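Local coordinates for thiol peroxidase (Aquifex aeolicus, PDB 2YZH), which probably reduces hydrogen peroxide and organic hydroperoxides to water and alcohols with electrons from thioredoxin, protecting the cell against oxidative stress, at residues P19-K22 against V23-A27; D161-V164 against N165-E169. All coordinates share one frame; numbering follows the deposited sequence.

Interaction 1 (P19-K22 against V23-A27); sequences PELK and VGDRA. With SO4 (sulfate ion), chain H.
Lys22 and Asp25 are the two ends of a type II beta turn, Lys22-Val23-Gly24-Asp25, on the surface loop that leads from strand 12-15 to strand 30-34. The turn's backbone bond and a side-chain bond from Asp25 both grip Lys22. The backbone bond runs from Asp25 N to Lys22 O at 3.1 Å. In the other, Asp25 OD2 takes the amide hydrogen of Lys22 N at 2.9 Å, approached from above the carboxylate plane, 51° out of it. Backbone and side chain of Asp25 thus hold both the N-H and the C=O of Lys22. Gly24 sits at positive phi (105°), where a side chain would jam against the preceding carbonyl oxygen.

The nonbonded contacts also centre on the carboxylate. Lys22 CG stands between its own N and carbonyl carbon (chi1 69°), a setting that brings the aliphatic chain across the Asp25 side chain at about a right angle, Lys22 CG lying 3.3 Å from Asp25 OD2. Lys22 NZ stays 4.9 Å from Asp25 OD1, not in contact, so any attraction between the charges is probably modest. Leu21 adds its CA, 3.6 Å from Asp25 OD2, while its side chain packs on Pro28 and Tyr119. With an alanine in place of Asp25, Lys22 N is likely to lose this acceptor and the lysine chain the group it crosses, leaving the turn its backbone bond.

Backbone bonds from Gly24 and Asp25 to Val145 tie the turn to the edge strand 145-150. At the other end a sulfate, probably from the crystallisation liquor, is also bound by Arg5 and by Gly126 N of a second subunit; here its O2 accepts a hydrogen bond from Glu20 N, 3.0 Å away, and lies 3.3 Å from Pro19 CA.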
ATOM      1  N   PRO D  19      -2.966  -1.701 -14.778  1.00 16.03           N
ATOM      2  CA  PRO D  19      -3.150  -2.060 -16.187  1.00 16.67           C
ATOM      3  C   PRO D  19      -4.050  -1.064 -16.909  1.00 17.56           C
ATOM      4  O   PRO D  19      -4.852  -0.370 -16.283  1.00 15.59           O
ATOM      5  CB  PRO D  19      -3.806  -3.428 -16.096  1.00 19.01           C
ATOM      6  CG  PRO D  19      -4.729  -3.234 -14.925  1.00 15.97           C
ATOM      7  CD  PRO D  19      -3.814  -2.548 -13.917  1.00 17.14           C
ATOM      8  N   GLU D  20      -3.917  -0.997 -18.228  1.00 18.35           N
ATOM      9  CA  GLU D  20      -4.750  -0.101 -19.013  1.00 19.34           C
ATOM     10  C   GLU D  20      -6.036  -0.854 -19.343  1.00 20.04           C
ATOM     11  O   GLU D  20      -5.990  -1.978 -19.831  1.00 20.80           O
ATOM     12  CB  GLU D  20      -4.040   0.294 -20.311  1.00 21.79           C
ATOM     13  CG  GLU D  20      -4.742   1.406 -21.069  1.00 28.01           C
ATOM     14  CD  GLU D  20      -4.166   1.641 -22.452  1.00 29.77           C
ATOM     15  OE1 GLU D  20      -4.487   2.684 -23.055  1.00 32.27           O
ATOM     16  OE2 GLU D  20      -3.403   0.782 -22.941  1.00 33.12           O
ATOM     17  N   LEU D  21      -7.183  -0.250 -19.058  1.00 20.10           N
ATOM     18  CA  LEU D  21      -8.453  -0.903 -19.360  1.00 20.92           C
ATOM     19  C   LEU D  21      -8.979  -0.501 -20.731  1.00 21.19           C
ATOM     20  O   LEU D  21      -8.670   0.577 -21.239  1.00 20.99           O
ATOM     21  CB  LEU D  21      -9.499  -0.564 -18.296  1.00 22.69           C
ATOM     22  CG  LEU D  21      -9.551  -1.440 -17.043  1.00 26.34           C
ATOM     23  CD1 LEU D  21      -8.192  -1.472 -16.360  1.00 27.43           C
ATOM     24  CD2 LEU D  21     -10.619  -0.898 -16.102  1.00 26.12           C
ATOM     25  N   LYS D  22      -9.769  -1.381 -21.333  1.00 21.32           N
ATOM     26  CA  LYS D  22     -10.355  -1.097 -22.635  1.00 23.22           C
ATOM     27  C   LYS D  22     -11.821  -1.509 -22.614  1.00 21.88           C
ATOM     28  O   LYS D  22     -12.241  -2.310 -21.777  1.00 20.51           O
ATOM     29  CB  LYS D  22      -9.626  -1.869 -23.738  1.00 25.61           C
ATOM     30  CG  LYS D  22      -9.845  -3.369 -23.686  1.00 31.28           C
ATOM     31  CD  LYS D  22      -9.420  -4.045 -24.984  1.00 34.64           C
ATOM     32  CE  LYS D  22      -9.654  -5.543 -24.916  1.00 36.79           C
ATOM     33  NZ  LYS D  22      -9.357  -6.206 -26.212  1.00 40.88           N
ATOM     34  N   VAL D  23     -12.602  -0.942 -23.525  1.00 21.27           N
ATOM     35  CA  VAL D  23     -14.015  -1.273 -23.611  1.00 20.38           C
ATOM     36  C   VAL D  23     -14.138  -2.779 -23.812  1.00 20.83           C
ATOM     37  O   VAL D  23     -13.410  -3.366 -24.614  1.00 19.78           O
ATOM     38  CB  VAL D  23     -14.683  -0.512 -24.777  1.00 20.58           C
ATOM     39  CG1 VAL D  23     -16.059  -1.094 -25.080  1.00 22.69           C
ATOM     40  CG2 VAL D  23     -14.813   0.957 -24.406  1.00 21.01           C
ATOM     41  N   GLY D  24     -15.043  -3.403 -23.064  1.00 20.53           N
ATOM     42  CA  GLY D  24     -15.224  -4.842 -23.167  1.00 19.84           C
ATOM     43  C   GLY D  24     -14.630  -5.599 -21.990  1.00 19.46           C
ATOM     44  O   GLY D  24     -15.044  -6.723 -21.700  1.00 19.30           O
ATOM     45  N   ASP D  25     -13.653  -4.995 -21.316  1.00 18.01           N
ATOM     46  CA  ASP D  25     -13.024  -5.635 -20.158  1.00 17.89           C
ATOM     47  C   ASP D  25     -13.998  -5.694 -18.986  1.00 16.75           C
ATOM     48  O   ASP D  25     -14.901  -4.864 -18.878  1.00 18.45           O
ATOM     49  CB  ASP D  25     -11.790  -4.853 -19.685  1.00 17.96           C
ATOM     50  CG  ASP D  25     -10.612  -4.960 -20.632  1.00 20.91           C
ATOM     51  OD1 ASP D  25     -10.593  -5.874 -21.482  1.00 21.74           O
ATOM     52  OD2 ASP D  25      -9.686  -4.128 -20.504  1.00 21.79           O
ATOM     53  N   ARG D  26     -13.818  -6.672 -18.106  1.00 16.62           N
ATOM     54  CA  ARG D  26     -14.671  -6.760 -16.927  1.00 17.53           C
ATOM     55  C   ARG D  26     -14.271  -5.570 -16.060  1.00 17.91           C
ATOM     56  O   ARG D  26     -13.085  -5.255 -15.952  1.00 17.62           O
ATOM     57  CB  ARG D  26     -14.421  -8.064 -16.161  1.00 20.81           C
ATOM     58  CG  ARG D  26     -14.919  -9.311 -16.876  1.00 27.86           C
ATOM     59  CD  ARG D  26     -14.921 -10.528 -15.958  1.00 32.44           C
ATOM     60  NE  ARG D  26     -15.511 -11.693 -16.615  1.00 38.20           N
ATOM     61  CZ  ARG D  26     -15.708 -12.869 -16.022  1.00 41.49           C
ATOM     62  NH1 ARG D  26     -15.360 -13.041 -14.752  1.00 42.76           N
ATOM     63  NH2 ARG D  26     -16.250 -13.874 -16.699  1.00 42.03           N
ATOM     64  N   ALA D  27     -15.249  -4.895 -15.463  1.00 16.08           N
ATOM     65  CA  ALA D  27     -14.958  -3.744 -14.613  1.00 14.26           C
ATOM     66  C   ALA D  27     -14.544  -4.233 -13.231  1.00 14.07           C
ATOM     67  O   ALA D  27     -15.325  -4.888 -12.543  1.00 14.45           O
ATOM     68  CB  ALA D  27     -16.190  -2.850 -14.496  1.00 12.28           C
TER
HETATM   69  S   SO4 H 502      -0.752  -3.810 -18.456  1.00 35.19           S
HETATM   70  O1  SO4 H 502      -1.233  -5.114 -17.960  1.00 35.27           O
HETATM   71  O2  SO4 H 502      -1.873  -3.059 -19.046  1.00 34.73           O
HETATM   72  O3  SO4 H 502      -0.166  -3.043 -17.335  1.00 33.90           O
HETATM   73  O4  SO4 H 502       0.275  -4.029 -19.494  1.00 34.81           O

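Interaction 2 (D161-V164 against N165-E169); sequences DEVV and NKVKE
Val164 CG1 lies anti to its backbone N, and the chain of Lys168, extended through its middle, turns at its end (chi4 -58°); together these put Lys168 CE against Val164 CG1 at 3.5 Å. The two side chains run side by side in the same direction, one helical turn apart, with methylene carbon on methyl. Nearer its root, Lys168 CG lies 3.2 Å from Val164 O, the oxygen that also accepts a hydrogen bond from Lys168 N.

On the next face, Asn165 folds back over the preceding turn. Its ND2 comes within 2.9 Å of Asp161 O, but the angle is too poor for a hydrogen bond; that oxygen is gripped instead by Asn165 N, at 2.9 Å and an almost straight 172°. The Asn165 amide thus lies against a carbonyl that the Asn165 backbone already holds. The same i to i+4 ladder continues with Lys166 N on Glu162 O, Val167 N on Val163 O and Lys168 N on Val164 O, the regular pattern of an alpha helix.

A salt bridge links Lys166 and Glu169. The Lys166 chain, which also touches Ile138 and Tyr147, bends at chi2 (62°) and delivers NZ to Glu169 OE1 at 2.7 Å, on the syn side of the carboxylate, a three-residue step along the helix. Glu162, further back, turns to another partner, its OE2 being hydrogen-bonded to Tyr147 OH.

Val163 and Val167 form the buried ridge, Val163 CG1 4.3 Å from Val167 CG2. This ridge lies on the sheet of the thioredoxin-like fold: Val163 packs on Val136 and Ile138 of strand 135-139 and on Tyr147 and Gln149 of strand 145-150, and Val167 on Ile138. Helix 61-73 lies beside Val163 and Val164, through Phe70 and Ile73 respectively.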
ATOM      1  N   ASP D 161     -21.082  16.117 -22.192  1.00 28.74           N
ATOM      2  CA  ASP D 161     -22.133  15.640 -23.085  1.00 29.60           C
ATOM      3  C   ASP D 161     -21.918  14.213 -23.573  1.00 28.42           C
ATOM      4  O   ASP D 161     -22.856  13.417 -23.606  1.00 27.68           O
ATOM      5  CB  ASP D 161     -22.261  16.570 -24.295  1.00 33.15           C
ATOM      6  CG  ASP D 161     -22.609  17.989 -23.899  1.00 37.32           C
ATOM      7  OD1 ASP D 161     -23.597  18.171 -23.153  1.00 38.17           O
ATOM      8  OD2 ASP D 161     -21.895  18.920 -24.335  1.00 39.31           O
ATOM      9  N   GLU D 162     -20.686  13.897 -23.955  1.00 28.11           N
ATOM     10  CA  GLU D 162     -20.356  12.568 -24.455  1.00 29.08           C
ATOM     11  C   GLU D 162     -20.758  11.488 -23.455  1.00 26.59           C
ATOM     12  O   GLU D 162     -21.292  10.445 -23.830  1.00 27.73           O
ATOM     13  CB  GLU D 162     -18.855  12.479 -24.751  1.00 30.34           C
ATOM     14  CG  GLU D 162     -18.420  11.175 -25.396  1.00 35.25           C
ATOM     15  CD  GLU D 162     -16.958  11.184 -25.800  1.00 37.66           C
ATOM     16  OE1 GLU D 162     -16.576  12.023 -26.646  1.00 40.29           O
ATOM     17  OE2 GLU D 162     -16.189  10.355 -25.271  1.00 36.78           O
ATOM     18  N   VAL D 163     -20.501  11.746 -22.180  1.00 26.29           N
ATOM     19  CA  VAL D 163     -20.845  10.798 -21.130  1.00 24.77           C
ATOM     20  C   VAL D 163     -22.365  10.644 -21.050  1.00 25.97           C
ATOM     21  O   VAL D 163     -22.895   9.535 -21.144  1.00 25.78           O
ATOM     22  CB  VAL D 163     -20.306  11.276 -19.764  1.00 23.59           C
ATOM     23  CG1 VAL D 163     -20.711  10.307 -18.680  1.00 22.70           C
ATOM     24  CG2 VAL D 163     -18.786  11.410 -19.817  1.00 22.60           C
ATOM     25  N   VAL D 164     -23.058  11.767 -20.884  1.00 27.16           N
ATOM     26  CA  VAL D 164     -24.515  11.773 -20.781  1.00 28.77           C
ATOM     27  C   VAL D 164     -25.188  10.997 -21.911  1.00 28.25           C
ATOM     28  O   VAL D 164     -26.065  10.173 -21.665  1.00 28.19           O
ATOM     29  CB  VAL D 164     -25.064  13.216 -20.786  1.00 30.27           C
ATOM     30  CG1 VAL D 164     -26.587  13.196 -20.726  1.00 31.54           C
ATOM     31  CG2 VAL D 164     -24.497  13.986 -19.607  1.00 30.29           C
ATOM     32  N   ASN D 165     -24.777  11.257 -23.147  1.00 29.26           N
ATOM     33  CA  ASN D 165     -25.366  10.572 -24.291  1.00 29.58           C
ATOM     34  C   ASN D 165     -25.157   9.064 -24.232  1.00 28.68           C
ATOM     35  O   ASN D 165     -26.060   8.294 -24.556  1.00 28.22           O
ATOM     36  CB  ASN D 165     -24.789  11.119 -25.598  1.00 32.86           C
ATOM     37  CG  ASN D 165     -25.004  12.613 -25.747  1.00 34.64           C
ATOM     38  OD1 ASN D 165     -26.078  13.130 -25.436  1.00 36.37           O
ATOM     39  ND2 ASN D 165     -23.984  13.313 -26.233  1.00 36.39           N
ATOM     40  N   LYS D 166     -23.968   8.641 -23.813  1.00 26.88           N
ATOM     41  CA  LYS D 166     -23.674   7.220 -23.718  1.00 25.34           C
ATOM     42  C   LYS D 166     -24.565   6.560 -22.668  1.00 25.80           C
ATOM     43  O   LYS D 166     -25.129   5.489 -22.904  1.00 26.90           O
ATOM     44  CB  LYS D 166     -22.199   7.005 -23.363  1.00 25.94           C
ATOM     45  CG  LYS D 166     -21.778   5.546 -23.379  1.00 26.15           C
ATOM     46  CD  LYS D 166     -21.933   4.943 -24.765  1.00 27.12           C
ATOM     47  CE  LYS D 166     -21.566   3.474 -24.765  1.00 28.85           C
ATOM     48  NZ  LYS D 166     -21.653   2.872 -26.131  1.00 33.54           N
ATOM     49  N   VAL D 167     -24.686   7.197 -21.508  1.00 26.35           N
ATOM     50  CA  VAL D 167     -25.525   6.665 -20.442  1.00 27.66           C
ATOM     51  C   VAL D 167     -26.938   6.427 -20.977  1.00 29.07           C
ATOM     52  O   VAL D 167     -27.521   5.365 -20.765  1.00 27.68           O
ATOM     53  CB  VAL D 167     -25.595   7.636 -19.247  1.00 28.16           C
ATOM     54  CG1 VAL D 167     -26.526   7.081 -18.176  1.00 27.19           C
ATOM     55  CG2 VAL D 167     -24.206   7.844 -18.666  1.00 29.15           C
ATOM     56  N   LYS D 168     -27.477   7.421 -21.679  1.00 30.70           N
ATOM     57  CA  LYS D 168     -28.819   7.317 -22.246  1.00 33.09           C
ATOM     58  C   LYS D 168     -28.906   6.140 -23.206  1.00 34.52           C
ATOM     59  O   LYS D 168     -29.881   5.385 -23.196  1.00 33.90           O
ATOM     60  CB  LYS D 168     -29.183   8.605 -22.985  1.00 33.42           C
ATOM     61  CG  LYS D 168     -29.258   9.822 -22.089  1.00 35.88           C
ATOM     62  CD  LYS D 168     -29.660  11.060 -22.869  1.00 38.58           C
ATOM     63  CE  LYS D 168     -29.777  12.264 -21.950  1.00 39.45           C
ATOM     64  NZ  LYS D 168     -30.772  12.028 -20.866  1.00 42.17           N
ATOM     65  N   GLU D 169     -27.877   5.989 -24.031  1.00 35.67           N
ATOM     66  CA  GLU D 169     -27.822   4.906 -25.001  1.00 37.67           C
ATOM     67  C   GLU D 169     -27.904   3.555 -24.298  1.00 38.26           C
ATOM     68  O   GLU D 169     -28.572   2.637 -24.777  1.00 37.18           O
ATOM     69  CB  GLU D 169     -26.522   4.983 -25.797  1.00 40.10           C
ATOM     70  CG  GLU D 169     -26.426   3.987 -26.934  1.00 43.83           C
ATOM     71  CD  GLU D 169     -24.990   3.684 -27.305  1.00 46.99           C
ATOM     72  OE1 GLU D 169     -24.312   2.990 -26.517  1.00 48.91           O
ATOM     73  OE2 GLU D 169     -24.534   4.144 -28.372  1.00 48.73           O
TER

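From the N terminus, the chain leaves strand 12-15 and closes interaction 1 as a tight turn in the loop before strand 30-34; the central strands and helices follow, and interaction 2 comes last, within helix 160-170. Both are local, and interaction 1 closes before interaction 2 opens, so they are in series, neither nested nor crossed, with centres about 19 Å apart and nearest atoms about 7 Å apart without touching. Strand 145-150 links them: the turn at 22-25 bonds to Val145 at its start, while helix 160-170 packs on it and on strand 135-139. An early loop and the final helix thus meet the same edge of the sheet, both away from the predicted peroxidatic Cys63.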